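Local coordinates for Csc2 (Thermofilum pendens, PDB 4TXD), which probably binds CRISPR RNA as the Cas7-family backbone subunit of a type I-D interference complex, and carries a zinc ion, at residues V56-A61 against G238-G243; T78-S83 against T294-A299; G136-S141 against L178-N183. One frame throughout, in Å; residues are numbered along the deposited sequence.

Overall arrangement
Contacts 1 and 2 are neighbours on one antiparallel sheet, the RRM-like core of this Cas7-family protein, their centres about 14 Å apart. Contact 1 pairs strands 52-61 and 240-247 in the interior of the sheet; contact 2 sets helix 295-301 against the edge strand 77-82. They touch directly, since I242 packs on A295, L298 and A299. Along the chain their segments alternate: 56-61, 78-83, 238-243, 294-299. Contact 3 joins two loops, 136-141 and 178-183, in the chain between 78-83 and 238-243, and its centre lies about 38 and 43 Å from theirs. The sheet is thus built from parts far apart in sequence, while the zinc-bearing region is tied together locally.

Contact 1: residues V56-A61 against G238-G243; sequences VFLVRA and GTVFIG
F57 lays its ring over the backbone of G243. The CA of G243 stands 3.8 Å from the centroid of the F57 ring, a CH-pi contact over the face. A chi1 of 59° puts CG of F57 between the backbone N and the carbonyl carbon, swinging the ring across the neighbouring strand; a CB on G243 would collide with CZ. In the plane of that ring, CG2 of V59 meets its edge. Further along the same face V59 and F241 are side by side, CB to CB 4.1 Å, and the F241 ring turns its edge to the carbonyl O of V59.

The other face belongs to L58, R60, V240 and I242. The CD2 branch of L58 reaches over to CG2 of V240 at 4.0 Å and also meets CG1 of I242, so one methyl touches two side chains of the partner strand. Helix 307-321 covers this face. R60, with CG opposite the backbone N (chi1 -165°) and its chain extended to NE, leans across to the loop that leads into the partner strand: NE donates to G238 O at 3.2 Å, nearly straight at 178° and in the guanidinium plane, while Y307 offers it a cation-pi partner.

Beneath the side chains the backbones pair in register. F57 with G243 and V59 with F241 are hydrogen-bonded pairs, V59 N reaching F241 O at 2.9 Å; L58-I242 lies between them and R60-V240 follows, both non-hydrogen-bonded pairs. At the far end G238 N donates to A61 O at 2.7 Å. Such alternation, with one face under a helix, is typical of interior antiparallel strands in the RRM-like core of Cas7 proteins.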
# COMPACT_ATOMS: atom_id res chain seq x y z
N VAL A 56 7.64 -8.00 4.12
CA VAL A 56 6.92 -9.26 3.92
C VAL A 56 5.83 -9.35 4.97
O VAL A 56 6.06 -9.03 6.15
CB VAL A 56 7.86 -10.49 4.02
CG1 VAL A 56 7.07 -11.80 4.00
CG2 VAL A 56 8.85 -10.47 2.87
N PHE A 57 4.64 -9.76 4.53
CA PHE A 57 3.49 -9.75 5.39
C PHE A 57 2.54 -10.91 5.09
O PHE A 57 2.66 -11.58 4.06
CB PHE A 57 2.75 -8.40 5.27
CG PHE A 57 2.27 -8.06 3.87
CD1 PHE A 57 3.13 -7.46 2.95
CD2 PHE A 57 0.96 -8.31 3.49
CE1 PHE A 57 2.68 -7.14 1.65
CE2 PHE A 57 0.50 -8.00 2.20
CZ PHE A 57 1.37 -7.41 1.28
N LEU A 58 1.61 -11.13 5.99
CA LEU A 58 0.58 -12.12 5.84
C LEU A 58 -0.78 -11.47 5.76
O LEU A 58 -1.04 -10.55 6.45
CB LEU A 58 0.58 -13.09 7.01
CG LEU A 58 1.78 -13.97 7.23
CD1 LEU A 58 1.60 -14.89 8.42
CD2 LEU A 58 2.15 -14.72 5.98
N VAL A 59 -1.64 -12.00 4.91
CA VAL A 59 -3.03 -11.63 4.87
C VAL A 59 -3.89 -12.85 5.19
O VAL A 59 -3.82 -13.86 4.49
CB VAL A 59 -3.44 -11.07 3.49
CG1 VAL A 59 -4.90 -10.61 3.52
CG2 VAL A 59 -2.50 -9.94 3.08
N ARG A 60 -4.68 -12.78 6.25
CA ARG A 60 -5.53 -13.92 6.58
C ARG A 60 -7.01 -13.58 6.48
O ARG A 60 -7.50 -12.60 7.04
CB ARG A 60 -5.20 -14.45 7.98
CG ARG A 60 -5.79 -15.84 8.21
CD ARG A 60 -5.48 -16.37 9.58
NE ARG A 60 -5.76 -17.80 9.62
CZ ARG A 60 -5.78 -18.52 10.74
NH1 ARG A 60 -5.56 -17.92 11.90
NH2 ARG A 60 -6.03 -19.82 10.70
N ALA A 61 -7.73 -14.43 5.76
CA ALA A 61 -9.17 -14.32 5.62
C ALA A 61 -9.90 -14.65 6.94
O ALA A 61 -9.84 -15.78 7.43
CB ALA A 61 -9.65 -15.26 4.52
N GLY A 238 -9.78 -18.48 7.10
CA GLY A 238 -8.53 -19.05 7.57
C GLY A 238 -7.43 -19.16 6.53
O GLY A 238 -6.27 -19.35 6.88
N THR A 239 -7.78 -19.05 5.24
CA THR A 239 -6.78 -19.07 4.18
C THR A 239 -5.76 -17.97 4.43
O THR A 239 -6.13 -16.83 4.70
CB THR A 239 -7.42 -18.85 2.79
OG1 THR A 239 -8.35 -19.91 2.51
CG2 THR A 239 -6.36 -18.79 1.70
N VAL A 240 -4.48 -18.30 4.32
CA VAL A 240 -3.47 -17.25 4.46
C VAL A 240 -2.77 -16.97 3.12
O VAL A 240 -2.48 -17.88 2.35
CB VAL A 240 -2.42 -17.63 5.56
CG1 VAL A 240 -1.63 -18.89 5.17
CG2 VAL A 240 -1.48 -16.45 5.81
N PHE A 241 -2.54 -15.68 2.85
CA PHE A 241 -1.79 -15.22 1.68
C PHE A 241 -0.45 -14.64 2.10
O PHE A 241 -0.38 -13.87 3.06
CB PHE A 241 -2.54 -14.12 0.93
CG PHE A 241 -3.89 -14.53 0.37
CD1 PHE A 241 -4.98 -14.72 1.21
CD2 PHE A 241 -4.06 -14.65 -1.01
CE1 PHE A 241 -6.22 -15.07 0.70
CE2 PHE A 241 -5.28 -14.99 -1.54
CZ PHE A 241 -6.38 -15.20 -0.69
N ILE A 242 0.58 -14.92 1.34
CA ILE A 242 1.86 -14.33 1.59
C ILE A 242 2.10 -13.15 0.67
O ILE A 242 2.00 -13.28 -0.50
CB ILE A 242 3.00 -15.34 1.42
CG1 ILE A 242 2.83 -16.48 2.39
CG2 ILE A 242 4.32 -14.66 1.63
CD1 ILE A 242 3.76 -17.61 2.16
N GLY A 243 2.41 -12.01 1.26
CA GLY A 243 2.58 -10.78 0.51
C GLY A 243 3.97 -10.18 0.67
O GLY A 243 4.67 -10.45 1.64

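Contact 2: residues T78-S83 against T294-A299; sequences TTLEYS and TAYDLA
Y296, L80 and A299 carry most of this helix-on-strand contact, with the tyrosine contributing the largest share. Its CG lies opposite the backbone N (chi1 177°), which sends the ring out from the helix toward strand 77-82. There the phenol oxygen accepts from the backbone N of E81: OH to N is 3.1 Å, and the N-H points at it almost straight, at 168°. The edge of the ring faces T79, whose carbonyl O lies in the ring plane, 3.5 Å from CE1. A water takes the same carbonyl as acceptor and makes a weak, long bond with the hydroxyl.

The side chains of L80 and Y296 run alongside one another, pointing opposite ways, with CD2 of L80 3.8 Å from CE1 of Y296. The same methyl meets CB of A299, one helical turn further on, at 3.9 Å. A leucine in place of Y296 would probably leave E81 N without its phenolic acceptor and open a gap beside L80.

T294 caps the start of this helix, its OG1 accepting from D297 N. A short helix laid at 57° to the edge strand, on one face of an antiparallel sheet, fits an RRM-like fold.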
# COMPACT_ATOMS: atom_id res chain seq x y z
N THR A 78 -3.88 -18.54 -9.66
CA THR A 78 -2.59 -18.64 -10.31
C THR A 78 -1.89 -19.91 -9.84
O THR A 78 -2.24 -20.48 -8.81
CB THR A 78 -1.71 -17.40 -10.02
OG1 THR A 78 -0.59 -17.39 -10.91
CG2 THR A 78 -1.21 -17.41 -8.55
N THR A 79 -0.88 -20.36 -10.58
CA THR A 79 -0.23 -21.63 -10.26
C THR A 79 1.04 -21.47 -9.43
O THR A 79 1.93 -20.71 -9.79
CB THR A 79 0.14 -22.39 -11.56
OG1 THR A 79 -1.06 -22.65 -12.29
CG2 THR A 79 0.86 -23.71 -11.24
N LEU A 80 1.14 -22.23 -8.36
CA LEU A 80 2.35 -22.36 -7.62
C LEU A 80 3.02 -23.66 -8.00
O LEU A 80 2.44 -24.68 -7.86
CB LEU A 80 2.07 -22.45 -6.14
CG LEU A 80 1.69 -21.27 -5.29
CD1 LEU A 80 1.52 -21.75 -3.86
CD2 LEU A 80 2.73 -20.20 -5.37
N GLU A 81 4.23 -23.59 -8.50
CA GLU A 81 5.05 -24.77 -8.75
C GLU A 81 5.94 -25.00 -7.54
O GLU A 81 6.58 -24.07 -7.05
CB GLU A 81 5.89 -24.61 -10.01
CG GLU A 81 5.55 -25.62 -11.08
CD GLU A 81 5.00 -24.98 -12.33
OE1 GLU A 81 5.58 -23.96 -12.77
OE2 GLU A 81 4.00 -25.50 -12.88
N TYR A 82 5.96 -26.24 -7.06
CA TYR A 82 6.75 -26.58 -5.88
C TYR A 82 7.24 -28.02 -6.00
O TYR A 82 7.04 -28.67 -7.03
CB TYR A 82 5.94 -26.36 -4.60
CG TYR A 82 4.73 -27.27 -4.44
CD1 TYR A 82 3.56 -27.05 -5.16
CD2 TYR A 82 4.74 -28.31 -3.52
CE1 TYR A 82 2.45 -27.86 -5.00
CE2 TYR A 82 3.63 -29.12 -3.34
CZ TYR A 82 2.49 -28.90 -4.08
OH TYR A 82 1.38 -29.72 -3.90
N SER A 83 7.91 -28.51 -4.95
CA SER A 83 8.60 -29.79 -5.02
C SER A 83 7.65 -30.96 -5.30
O SER A 83 7.95 -31.85 -6.09
CB SER A 83 9.38 -30.06 -3.73
OG SER A 83 8.49 -30.21 -2.64
N THR A 294 10.75 -13.03 -3.06
CA THR A 294 9.50 -12.62 -3.72
C THR A 294 8.35 -13.33 -3.04
O THR A 294 8.54 -14.42 -2.50
CB THR A 294 9.45 -12.95 -5.25
OG1 THR A 294 9.34 -14.36 -5.44
CG2 THR A 294 10.68 -12.41 -6.01
N ALA A 295 7.17 -12.77 -3.10
CA ALA A 295 6.02 -13.41 -2.51
C ALA A 295 5.79 -14.79 -3.12
O ALA A 295 5.50 -15.72 -2.44
CB ALA A 295 4.80 -12.56 -2.69
N TYR A 296 5.94 -14.89 -4.42
CA TYR A 296 5.81 -16.15 -5.11
C TYR A 296 6.72 -17.24 -4.55
O TYR A 296 6.29 -18.29 -4.27
CB TYR A 296 6.06 -16.02 -6.60
CG TYR A 296 5.99 -17.36 -7.31
CD1 TYR A 296 4.81 -17.86 -7.76
CD2 TYR A 296 7.11 -18.12 -7.48
CE1 TYR A 296 4.74 -19.07 -8.38
CE2 TYR A 296 7.05 -19.34 -8.09
CZ TYR A 296 5.86 -19.81 -8.54
OH TYR A 296 5.79 -20.99 -9.16
N ASP A 297 8.00 -16.94 -4.42
CA ASP A 297 8.94 -17.92 -3.95
C ASP A 297 8.61 -18.36 -2.54
O ASP A 297 8.71 -19.49 -2.21
CB ASP A 297 10.38 -17.42 -4.06
CG ASP A 297 10.81 -17.26 -5.48
OD1 ASP A 297 10.36 -18.00 -6.32
OD2 ASP A 297 11.63 -16.41 -5.75
N LEU A 298 8.20 -17.42 -1.71
CA LEU A 298 7.87 -17.73 -0.35
C LEU A 298 6.66 -18.64 -0.26
O LEU A 298 6.64 -19.57 0.47
CB LEU A 298 7.66 -16.46 0.44
CG LEU A 298 8.91 -15.60 0.66
CD1 LEU A 298 8.56 -14.27 1.28
CD2 LEU A 298 9.90 -16.33 1.51
N ALA A 299 5.66 -18.34 -1.05
CA ALA A 299 4.47 -19.14 -1.08
C ALA A 299 4.76 -20.53 -1.61
O ALA A 299 4.29 -21.47 -1.09
CB ALA A 299 3.40 -18.48 -1.91
O HOH W 1 3.97 -20.75 -12.07

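Contact 3: residues G136-S141 against L178-N183; sequences GFKKVS and LTEQHN
K138 spans the two loops with both ends of its residue. Its backbone N donates to H182 O at 2.9 Å, and the side chain, extended beyond CG, brings NZ to E180 O at 2.7 Å. A water accepts from NZ and donates to OE2 of E180, bridging K138 NZ and E180 OE2, which are 4.9 Å apart and not in direct contact. H182 O has a further donor, a water that also accepts from K139 N.

N183 and F137 meet differently: ND2 hovers 3.3 Å above the centre of the ring, with amide and ring planes 74° apart. Both ends of the amide have polar partners, since ND2 donates to L135 O and OD1 accepts from K185 N. G136 closes the preceding helix in a Schellman motif; a CB there would strike N183 OD1.

The imidazole of H182 is fixed from its own segment, ND1 accepting from T179 N at 2.9 Å, while T179 OG1 takes Q181 N in an ST turn. K139 NZ donates to M164 O and lies near D165, a zinc ligand. Main-chain acceptors matched by lysine, amide and water donors thus imply a polar clasp that holds these irregular loops together beside the zinc site.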
# COMPACT_ATOMS: atom_id res chain seq x y z
N GLY A 136 0.10 26.14 -6.09
CA GLY A 136 -0.72 26.07 -7.27
C GLY A 136 -1.86 25.08 -7.22
O GLY A 136 -2.70 25.05 -8.12
N PHE A 137 -1.91 24.26 -6.19
CA PHE A 137 -2.95 23.26 -6.11
C PHE A 137 -4.35 23.84 -5.95
O PHE A 137 -4.53 24.82 -5.30
CB PHE A 137 -2.63 22.25 -5.02
CG PHE A 137 -1.44 21.41 -5.31
CD1 PHE A 137 -1.56 20.27 -6.07
CD2 PHE A 137 -0.22 21.74 -4.84
CE1 PHE A 137 -0.47 19.52 -6.35
CE2 PHE A 137 0.86 20.97 -5.10
CZ PHE A 137 0.73 19.86 -5.86
N LYS A 138 -5.32 23.19 -6.56
CA LYS A 138 -6.67 23.72 -6.65
C LYS A 138 -7.62 23.14 -5.60
O LYS A 138 -8.53 23.83 -5.14
CB LYS A 138 -7.25 23.46 -8.04
CG LYS A 138 -6.61 24.32 -9.12
CD LYS A 138 -7.28 24.11 -10.47
CE LYS A 138 -6.64 24.97 -11.54
NZ LYS A 138 -7.24 24.71 -12.87
N LYS A 139 -7.41 21.90 -5.21
CA LYS A 139 -8.27 21.31 -4.22
C LYS A 139 -7.85 21.70 -2.82
O LYS A 139 -7.33 20.92 -2.09
CB LYS A 139 -8.28 19.81 -4.38
CG LYS A 139 -9.23 19.36 -5.45
CD LYS A 139 -8.73 19.56 -6.87
CE LYS A 139 -9.70 19.03 -7.91
NZ LYS A 139 -9.55 17.58 -8.14
N VAL A 140 -8.08 22.95 -2.48
CA VAL A 140 -7.58 23.47 -1.24
C VAL A 140 -8.64 24.04 -0.30
O VAL A 140 -8.44 25.06 0.28
CB VAL A 140 -6.47 24.49 -1.49
CG1 VAL A 140 -5.29 23.80 -2.13
CG2 VAL A 140 -6.96 25.57 -2.39
N SER A 141 -9.75 23.34 -0.16
CA SER A 141 -10.75 23.74 0.80
C SER A 141 -10.20 23.57 2.20
O SER A 141 -9.41 22.71 2.45
CB SER A 141 -12.00 22.91 0.63
OG SER A 141 -12.82 23.01 1.75
N LEU A 178 -1.78 13.76 -12.57
CA LEU A 178 -2.16 15.16 -12.33
C LEU A 178 -2.17 15.99 -13.61
O LEU A 178 -1.38 15.76 -14.53
CB LEU A 178 -1.21 15.80 -11.31
CG LEU A 178 -1.12 15.06 -9.97
CD1 LEU A 178 -0.18 15.81 -9.01
CD2 LEU A 178 -2.51 14.85 -9.37
N THR A 179 -3.10 16.93 -13.67
CA THR A 179 -3.25 17.83 -14.81
C THR A 179 -3.53 19.25 -14.32
O THR A 179 -3.43 19.53 -13.12
CB THR A 179 -4.41 17.42 -15.74
OG1 THR A 179 -5.66 17.61 -15.06
CG2 THR A 179 -4.28 15.97 -16.21
N GLU A 180 -3.91 20.12 -15.24
CA GLU A 180 -4.27 21.48 -14.89
C GLU A 180 -5.51 21.52 -13.98
O GLU A 180 -5.76 22.51 -13.30
CB GLU A 180 -4.53 22.31 -16.16
CG GLU A 180 -4.60 23.81 -15.90
CD GLU A 180 -4.92 24.59 -17.15
OE1 GLU A 180 -5.11 23.96 -18.22
OE2 GLU A 180 -4.99 25.84 -17.07
N GLN A 181 -6.28 20.44 -13.97
CA GLN A 181 -7.41 20.36 -13.05
C GLN A 181 -6.96 20.31 -11.59
O GLN A 181 -7.68 20.74 -10.69
CB GLN A 181 -8.27 19.15 -13.38
CG GLN A 181 -8.91 19.24 -14.76
CD GLN A 181 -10.20 18.47 -14.85
OE1 GLN A 181 -10.90 18.27 -13.86
NE2 GLN A 181 -10.54 18.02 -16.06
N HIS A 182 -5.75 19.82 -11.36
CA HIS A 182 -5.25 19.68 -10.00
C HIS A 182 -4.40 20.84 -9.57
O HIS A 182 -4.39 21.22 -8.40
CB HIS A 182 -4.46 18.37 -9.87
CG HIS A 182 -5.24 17.18 -10.33
ND1 HIS A 182 -5.21 16.74 -11.64
CD2 HIS A 182 -6.11 16.37 -9.68
CE1 HIS A 182 -6.02 15.70 -11.77
NE2 HIS A 182 -6.57 15.46 -10.59
N ASN A 183 -3.67 21.41 -10.52
CA ASN A 183 -2.72 22.45 -10.20
C ASN A 183 -2.69 23.45 -11.35
O ASN A 183 -2.53 23.08 -12.51
CB ASN A 183 -1.33 21.85 -9.93
CG ASN A 183 -0.36 22.86 -9.37
OD1 ASN A 183 -0.11 23.90 -9.98
ND2 ASN A 183 0.20 22.57 -8.19
O HOH W 2 -6.13 26.75 -14.18
O HOH W 3 -5.37 20.08 -5.99